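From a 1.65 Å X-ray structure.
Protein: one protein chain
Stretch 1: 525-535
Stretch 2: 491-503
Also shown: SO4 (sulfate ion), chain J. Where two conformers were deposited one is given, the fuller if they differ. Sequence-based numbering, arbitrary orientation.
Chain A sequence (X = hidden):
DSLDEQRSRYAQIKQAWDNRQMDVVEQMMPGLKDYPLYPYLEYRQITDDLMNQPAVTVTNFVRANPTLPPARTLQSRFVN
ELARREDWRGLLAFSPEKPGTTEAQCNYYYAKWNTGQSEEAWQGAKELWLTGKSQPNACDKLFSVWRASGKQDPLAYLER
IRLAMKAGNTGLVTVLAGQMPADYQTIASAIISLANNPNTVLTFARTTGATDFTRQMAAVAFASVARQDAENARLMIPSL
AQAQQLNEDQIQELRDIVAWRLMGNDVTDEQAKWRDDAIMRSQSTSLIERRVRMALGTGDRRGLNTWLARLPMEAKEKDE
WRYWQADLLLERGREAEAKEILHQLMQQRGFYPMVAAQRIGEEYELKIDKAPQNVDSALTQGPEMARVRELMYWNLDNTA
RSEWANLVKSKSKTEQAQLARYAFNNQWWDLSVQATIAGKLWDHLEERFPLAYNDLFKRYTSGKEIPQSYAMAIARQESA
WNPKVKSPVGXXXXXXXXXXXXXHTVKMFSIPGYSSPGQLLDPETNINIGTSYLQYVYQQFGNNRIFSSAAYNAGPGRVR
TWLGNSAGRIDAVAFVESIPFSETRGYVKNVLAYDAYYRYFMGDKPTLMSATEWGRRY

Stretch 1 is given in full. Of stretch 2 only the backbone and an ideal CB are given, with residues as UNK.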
ATOM      1  N   THR A 525      -8.481  18.469  15.012  1.00 10.96           N
ATOM      2  CA  THR A 525      -8.393  19.273  13.791  1.00 11.18           C
ATOM      3  C   THR A 525      -8.702  18.386  12.579  1.00 11.48           C
ATOM      4  O   THR A 525      -9.482  18.771  11.704  1.00 12.59           O
ATOM      5  CB  THR A 525      -6.973  19.879  13.618  1.00 12.73           C
ATOM      6  OG1 THR A 525      -6.651  20.669  14.772  1.00 14.81           O
ATOM      7  CG2 THR A 525      -6.909  20.763  12.377  1.00 12.64           C
ATOM      8  N   ASN A 526      -8.101  17.196  12.561  1.00 10.80           N
ATOM      9  CA  ASN A 526      -8.271  16.258  11.461  1.00  9.51           C
ATOM     10  C   ASN A 526      -9.744  15.831  11.338  1.00  9.71           C
ATOM     11  O   ASN A 526     -10.328  15.881  10.259  1.00 10.83           O
ATOM     12  CB  ASN A 526      -7.358  15.040  11.671  1.00  7.78           C
ATOM     13  CG  ASN A 526      -7.258  14.188  10.440  1.00 11.05           C
ATOM     14  OD1 ASN A 526      -8.155  13.402  10.146  1.00 11.45           O
ATOM     15  ND2 ASN A 526      -6.171  14.352   9.687  1.00 10.39           N
ATOM     16  N   ILE A 527     -10.357  15.467  12.459  1.00 10.59           N
ATOM     17  CA  ILE A 527     -11.763  15.058  12.464  1.00 10.38           C
ATOM     18  C   ILE A 527     -12.677  16.213  12.033  1.00 10.42           C
ATOM     19  O   ILE A 527     -13.620  16.013  11.288  1.00 10.36           O
ATOM     20  CB  ILE A 527     -12.164  14.473  13.854  1.00 10.83           C
ATOM     21  CG1 ILE A 527     -11.461  13.125  14.056  1.00 11.33           C
ATOM     22  CG2 ILE A 527     -13.675  14.275  13.961  1.00 11.42           C
ATOM     23  CD1 ILE A 527     -11.485  12.611  15.501  1.00 12.82           C
ATOM     24  N   ASN A 528     -12.358  17.427  12.465  1.00 10.40           N
ATOM     25  CA  ASN A 528     -13.134  18.617  12.094  1.00 10.48           C
ATOM     26  C   ASN A 528     -13.125  18.804  10.558  1.00 10.96           C
ATOM     27  O   ASN A 528     -14.183  18.797   9.899  1.00 10.65           O
ATOM     28  CB  ASN A 528     -12.503  19.833  12.794  1.00 11.32           C
ATOM     29  CG  ASN A 528     -13.254  21.140  12.533  1.00 12.84           C
ATOM     30  OD1 ASN A 528     -14.379  21.146  12.033  1.00 15.28           O
ATOM     31  ND2 ASN A 528     -12.621  22.258  12.875  1.00 14.85           N
ATOM     32  N   ILE A 529     -11.928  18.898   9.974  1.00  9.08           N
ATOM     33  CA  ILE A 529     -11.805  19.122   8.537  1.00  9.81           C
ATOM     34  C   ILE A 529     -12.239  17.921   7.697  1.00 10.22           C
ATOM     35  O   ILE A 529     -12.893  18.078   6.656  1.00 10.00           O
ATOM     36  CB  ILE A 529     -10.365  19.561   8.186  1.00 10.49           C
ATOM     37  CG1 ILE A 529     -10.080  20.897   8.879  1.00 10.43           C
ATOM     38  CG2 ILE A 529     -10.181  19.702   6.656  1.00 12.27           C
ATOM     39  CD1 ILE A 529      -8.642  21.391   8.768  1.00 12.32           C
ATOM     40  N   GLY A 530     -11.944  16.725   8.195  1.00  8.88           N
ATOM     41  CA  GLY A 530     -12.299  15.513   7.474  1.00  9.06           C
ATOM     42  C   GLY A 530     -13.790  15.257   7.460  1.00  8.97           C
ATOM     43  O   GLY A 530     -14.355  14.919   6.408  1.00 11.43           O
ATOM     44  N   THR A 531     -14.457  15.411   8.604  1.00 10.23           N
ATOM     45  CA  THR A 531     -15.919  15.217   8.633  1.00 10.89           C
ATOM     46  C   THR A 531     -16.609  16.274   7.760  1.00  8.87           C
ATOM     47  O   THR A 531     -17.650  16.021   7.167  1.00  9.86           O
ATOM     48  CB  THR A 531     -16.532  15.270  10.058  1.00 11.63           C
ATOM     49  OG1 THR A 531     -16.227  16.520  10.697  1.00 12.02           O
ATOM     50  CG2 THR A 531     -16.055  14.088  10.906  1.00 11.54           C
ATOM     51  N   SER A 532     -16.022  17.461   7.689  1.00  9.84           N
ATOM     52  CA  SER A 532     -16.561  18.523   6.846  1.00 10.15           C
ATOM     53  C   SER A 532     -16.485  18.129   5.360  1.00 10.05           C
ATOM     54  O   SER A 532     -17.495  18.174   4.660  1.00  9.92           O
ATOM     55  CB  SER A 532     -15.854  19.854   7.095  0.72  9.08           C
ATOM     56  OG  SER A 532     -16.273  20.398   8.335  0.72  9.90           O
ATOM     57  N   TYR A 533     -15.327  17.650   4.900  1.00  9.01           N
ATOM     58  CA  TYR A 533     -15.226  17.253   3.489  1.00 10.62           C
ATOM     59  C   TYR A 533     -16.121  16.045   3.200  1.00 11.05           C
ATOM     60  O   TYR A 533     -16.804  15.991   2.168  1.00 11.10           O
ATOM     61  CB  TYR A 533     -13.781  16.945   3.098  1.00 10.82           C
ATOM     62  CG  TYR A 533     -13.628  16.745   1.597  1.00 11.74           C
ATOM     63  CD1 TYR A 533     -13.863  17.801   0.710  1.00 13.09           C
ATOM     64  CD2 TYR A 533     -13.359  15.483   1.067  1.00 13.77           C
ATOM     65  CE1 TYR A 533     -13.847  17.595  -0.680  1.00 14.61           C
ATOM     66  CE2 TYR A 533     -13.340  15.270  -0.326  1.00 14.90           C
ATOM     67  CZ  TYR A 533     -13.592  16.325  -1.182  1.00 15.35           C
ATOM     68  OH  TYR A 533     -13.654  16.099  -2.547  1.00 16.88           O
ATOM     69  N   LEU A 534     -16.147  15.090   4.130  1.00  9.18           N
ATOM     70  CA  LEU A 534     -16.971  13.890   3.961  1.00  8.65           C
ATOM     71  C   LEU A 534     -18.448  14.276   3.863  1.00  9.86           C
ATOM     72  O   LEU A 534     -19.173  13.772   2.998  1.00 10.09           O
ATOM     73  CB  LEU A 534     -16.724  12.928   5.125  1.00  7.93           C
ATOM     74  CG  LEU A 534     -17.368  11.533   5.012  1.00  9.06           C
ATOM     75  CD1 LEU A 534     -16.866  10.800   3.766  1.00  9.55           C
ATOM     76  CD2 LEU A 534     -17.076  10.736   6.277  1.00  9.13           C
ATOM     77  N   GLN A 535     -18.878  15.220   4.701  1.00  9.17           N
ATOM     78  CA  GLN A 535     -20.263  15.703   4.668  1.00  9.25           C
ATOM     79  C   GLN A 535     -20.540  16.396   3.321  1.00  9.51           C
ATOM     80  O   GLN A 535     -21.615  16.238   2.740  1.00  9.15           O
ATOM     81  CB  GLN A 535     -20.509  16.679   5.833  1.00  9.60           C
ATOM     82  CG  GLN A 535     -21.808  17.492   5.732  1.00  8.60           C
ATOM     83  CD  GLN A 535     -23.073  16.657   5.683  1.00 10.82           C
ATOM     84  OE1 GLN A 535     -23.162  15.584   6.281  1.00 10.52           O
ATOM     85  NE2 GLN A 535     -24.078  17.171   4.988  1.00 12.56           N
ATOM     86  N   UNK A 491      -0.773  12.796   2.363  1.00 14.44           N
ATOM     87  CA  UNK A 491      -2.109  12.660   2.999  1.00 12.84           C
ATOM     88  C   UNK A 491      -1.824  12.511   4.484  1.00 12.60           C
ATOM     89  O   UNK A 491      -1.005  11.682   4.879  1.00 13.61           O
ATOM     90  CB  UNK A 491      -2.909  11.476   2.453  1.00 12.84           C
ATOM     91  N   UNK A 492      -2.577  13.226   5.308  1.00 11.99           N
ATOM     92  CA  UNK A 492      -2.265  13.270   6.724  1.00 12.07           C
ATOM     93  C   UNK A 492      -3.322  12.887   7.744  1.00 12.52           C
ATOM     94  O   UNK A 492      -4.499  13.232   7.604  1.00 12.19           O
ATOM     95  CB  UNK A 492      -1.816  14.696   7.050  1.00 12.07           C
ATOM     96  N   UNK A 493      -2.851  12.223   8.797  1.00 12.38           N
ATOM     97  CA  UNK A 493      -3.705  11.899   9.919  1.00 10.98           C
ATOM     98  C   UNK A 493      -4.812  10.885   9.810  1.00 10.80           C
ATOM     99  O   UNK A 493      -4.873  10.106   8.858  1.00 11.51           O
ATOM    100  CB  UNK A 493      -4.357  13.205  10.377  1.00 10.98           C
ATOM    101  N   UNK A 494      -5.742  10.990  10.760  1.00  9.51           N
ATOM    102  CA  UNK A 494      -6.837  10.030  10.900  1.00 10.32           C
ATOM    103  C   UNK A 494      -7.669   9.798   9.673  1.00  9.37           C
ATOM    104  O   UNK A 494      -7.985   8.656   9.354  1.00 10.42           O
ATOM    105  CB  UNK A 494      -7.768  10.487  12.025  1.00 10.32           C
ATOM    106  N   UNK A 495      -7.961  10.873   8.948  1.00  9.20           N
ATOM    107  CA  UNK A 495      -8.785  10.752   7.749  1.00 10.30           C
ATOM    108  C   UNK A 495      -7.995  10.971   6.461  1.00 11.26           C
ATOM    109  O   UNK A 495      -8.576  11.126   5.384  1.00  9.99           O
ATOM    110  CB  UNK A 495      -9.942  11.751   7.815  1.00 10.30           C
ATOM    111  N   UNK A 496      -6.662  10.917   6.591  1.00 10.27           N
ATOM    112  CA  UNK A 496      -5.735  11.037   5.463  1.00 10.13           C
ATOM    113  C   UNK A 496      -6.093  12.170   4.516  1.00 10.45           C
ATOM    114  O   UNK A 496      -6.319  11.978   3.314  1.00 10.74           O
ATOM    115  CB  UNK A 496      -5.693   9.722   4.683  1.00 10.13           C
ATOM    116  N   UNK A 497      -6.135  13.356   5.103  1.00 11.15           N
ATOM    117  CA  UNK A 497      -6.491  14.580   4.407  1.00 12.07           C
ATOM    118  C   UNK A 497      -5.291  15.186   3.686  1.00 12.40           C
ATOM    119  O   UNK A 497      -4.232  15.374   4.282  1.00 12.59           O
ATOM    120  CB  UNK A 497      -7.079  15.593   5.392  1.00 12.07           C
ATOM    121  N   UNK A 498      -5.467  15.462   2.390  1.00 13.27           N
ATOM    122  CA  UNK A 498      -4.415  16.091   1.578  1.00 14.43           C
ATOM    123  C   UNK A 498      -4.420  17.595   1.905  1.00 14.02           C
ATOM    124  O   UNK A 498      -5.471  18.172   2.181  1.00 14.32           O
ATOM    125  CB  UNK A 498      -4.636  15.844   0.084  1.00 14.43           C
ATOM    126  N   UNK A 499      -3.243  18.242   1.900  1.00 15.31           N
ATOM    127  CA  UNK A 499      -3.151  19.677   2.201  1.00 16.00           C
ATOM    128  C   UNK A 499      -4.081  20.519   1.327  1.00 14.34           C
ATOM    129  O   UNK A 499      -4.751  21.417   1.824  1.00 14.73           O
ATOM    130  CB  UNK A 499      -1.709  20.156   2.021  1.00 16.00           C
ATOM    131  N   UNK A 500      -4.158  20.191   0.039  1.00 15.48           N
ATOM    132  CA  UNK A 500      -5.024  20.935  -0.871  1.00 15.77           C
ATOM    133  C   UNK A 500      -6.490  20.807  -0.485  1.00 15.12           C
ATOM    134  O   UNK A 500      -7.236  21.788  -0.477  1.00 15.84           O
ATOM    135  CB  UNK A 500      -4.821  20.451  -2.308  1.00 15.77           C
ATOM    136  N   UNK A 501      -6.896  19.584  -0.145  1.00 14.23           N
ATOM    137  CA  UNK A 501      -8.261  19.313   0.279  1.00 14.55           C
ATOM    138  C   UNK A 501      -8.593  20.079   1.558  1.00 13.04           C
ATOM    139  O   UNK A 501      -9.690  20.621   1.689  1.00 14.37           O
ATOM    140  CB  UNK A 501      -8.465  17.811   0.490  1.00 14.55           C
ATOM    141  N   UNK A 502      -7.655  20.100   2.504  1.00 13.13           N
ATOM    142  CA  UNK A 502      -7.861  20.816   3.766  1.00 12.10           C
ATOM    143  C   UNK A 502      -8.099  22.306   3.506  1.00 13.32           C
ATOM    144  O   UNK A 502      -9.056  22.899   4.011  1.00 10.99           O
ATOM    145  CB  UNK A 502      -6.659  20.625   4.693  1.00 12.10           C
ATOM    146  N   UNK A 503      -7.228  22.902   2.696  1.00 13.04           N
ATOM    147  CA  UNK A 503      -7.334  24.318   2.358  1.00 14.78           C
ATOM    148  C   UNK A 503      -8.671  24.622   1.677  1.00 14.65           C
ATOM    149  O   UNK A 503      -9.370  25.573   2.045  1.00 14.89           O
ATOM    150  CB  UNK A 503      -6.173  24.735   1.453  1.00 14.78           C
TER
HETATM  151  S   SO4 J 709      -1.801  18.887  -2.587  1.00 51.84           S
HETATM  152  O1  SO4 J 709      -0.409  18.695  -2.132  1.00 51.10           O
HETATM  153  O2  SO4 J 709      -2.736  18.422  -1.543  1.00 48.44           O
HETATM  154  O3  SO4 J 709      -2.037  20.317  -2.877  1.00 50.62           O
HETATM  155  O4  SO4 J 709      -2.028  18.094  -3.816  1.00 51.92           O

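Position 491 is out of reach of the helix 525-535, so many side chains would suit. It is Ala491.

At 492 the CB points sideways, and the carbonyl is the useful group: Asn526 ND2 donates to O of 492 at 2.9 Å. The CB is 5.1 Å from Asn526 ND2, so a small or polar side chain would do as well as others. It is Ser492, and its part in the contact is its backbone O.

At 493 phi is 70° and psi -161°. Positive phi favours glycine, and an ideal CB would lie 2.3 Å from Asn526 ND2, a clash. It is Gly493.

Position 494 is the second residue of a type I turn from 493 to 496. Its CB points toward the helix, 5.0 Å from Ile527 CG1. Apolar leucine, isoleucine or methionine would suit. It is Leu494, whose CD1 meets Ile527 CD1 at 3.9 Å.

At 495 the backbone N donates to Asn526 OD1 at 2.8 Å, so the Asn526 amide bonds the loop through both its ends. The CB points toward Gly530, where the absent side chain leaves a groove. A long, flexible apolar chain would fit, methionine above all; leucine would fill less of the groove. It is Met495. Its SD sits 3.8 Å from Gly530 CA, and its CE reaches Leu534 CD2 at 4.1 Å.

At 496 the CB points away, with phi 45° and psi 58°. Glycine, asparagine or another polar residue would be reasonable. Gln496 folds back, its NE2 donating to Gly493 O at 3.0 Å.

The CB of 497 points toward the helix, 5.3 Å from Ile529 CG2. A branched aliphatic would suit. It is Ile497. Its CD1 lies 3.3 Å from Asn526 O, 3.5 Å from Gly530 N and 4.1 Å from Ile529 CB.

Position 498 is the N-cap, out of reach; serine, threonine or asparagine are common there, but Met498 is found. Position 499 opens the helix with phi -54°, which suits proline: Pro499.

At 500 a CB would lie 2.9 Å from sulfate O3, too close, so glycine fits. Gly500 N donates to sulfate O2 at 2.8 Å.

At 501 the CB points toward Tyr533, 5.4 Å from its CG. A small or medium side chain with a methyl would suit. Thr501 places CG2 over the ring face, 3.9 Å from Tyr533 CG.

At 502 the CB is sideways, 4.1 Å from Ile529 CG2. A small apolar residue fits: Ala502.

Position 503 points away, leaving the choice wide; it is Thr503.

Stretch 2 491-503: ASGLMQIMPGTAT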
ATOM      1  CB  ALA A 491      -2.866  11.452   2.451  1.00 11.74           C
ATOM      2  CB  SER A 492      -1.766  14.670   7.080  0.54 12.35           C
ATOM      3  OG  SER A 492      -0.584  14.996   6.365  0.54 13.99           O
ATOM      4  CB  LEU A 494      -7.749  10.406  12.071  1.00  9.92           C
ATOM      5  CG  LEU A 494      -7.140  10.289  13.480  1.00  9.34           C
ATOM      6  CD1 LEU A 494      -8.136  10.859  14.489  1.00  9.00           C
ATOM      7  CD2 LEU A 494      -6.766   8.832  13.812  1.00  9.38           C
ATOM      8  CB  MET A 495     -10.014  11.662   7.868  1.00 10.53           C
ATOM      9  CG  MET A 495     -10.865  11.269   9.080  1.00  9.93           C
ATOM     10  SD  MET A 495     -12.381  12.205   9.276  1.00 12.02           S
ATOM     11  CE  MET A 495     -13.357  11.532   7.906  1.00 11.38           C
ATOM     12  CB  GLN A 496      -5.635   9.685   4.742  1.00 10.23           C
ATOM     13  CG  GLN A 496      -4.839   8.632   5.551  1.00  9.72           C
ATOM     14  CD  GLN A 496      -3.364   8.956   5.576  1.00 11.88           C
ATOM     15  OE1 GLN A 496      -2.641   8.679   4.617  1.00 13.33           O
ATOM     16  NE2 GLN A 496      -2.914   9.585   6.650  1.00 11.14           N
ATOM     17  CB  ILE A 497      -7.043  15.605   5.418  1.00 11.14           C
ATOM     18  CG1 ILE A 497      -8.261  15.018   6.150  1.00  9.17           C
ATOM     19  CG2 ILE A 497      -7.509  16.862   4.688  1.00 12.99           C
ATOM     20  CD1 ILE A 497      -8.708  15.873   7.338  1.00  9.14           C
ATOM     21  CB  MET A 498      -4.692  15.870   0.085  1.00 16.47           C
ATOM     22  CG  MET A 498      -4.458  14.429  -0.400  1.00 16.40           C
ATOM     23  SD  MET A 498      -2.724  13.978  -0.405  1.00 19.20           S
ATOM     24  CE  MET A 498      -2.129  14.905  -1.848  1.00 17.45           C
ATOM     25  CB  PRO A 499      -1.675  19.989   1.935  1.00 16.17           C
ATOM     26  CG  PRO A 499      -0.997  18.690   2.308  1.00 18.01           C
ATOM     27  CD  PRO A 499      -1.907  17.647   1.704  1.00 15.88           C
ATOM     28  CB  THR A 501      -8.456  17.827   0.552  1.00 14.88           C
ATOM     29  OG1 THR A 501      -8.072  17.092  -0.614  1.00 15.67           O
ATOM     30  CG2 THR A 501      -9.910  17.537   0.890  1.00 14.94           C
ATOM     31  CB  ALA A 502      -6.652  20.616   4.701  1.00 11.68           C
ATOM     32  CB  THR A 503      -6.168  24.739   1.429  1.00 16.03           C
ATOM     33  OG1 THR A 503      -4.930  24.568   2.121  1.00 17.61           O
ATOM     34  CG2 THR A 503      -6.304  26.201   1.020  1.00 17.92           C
TER
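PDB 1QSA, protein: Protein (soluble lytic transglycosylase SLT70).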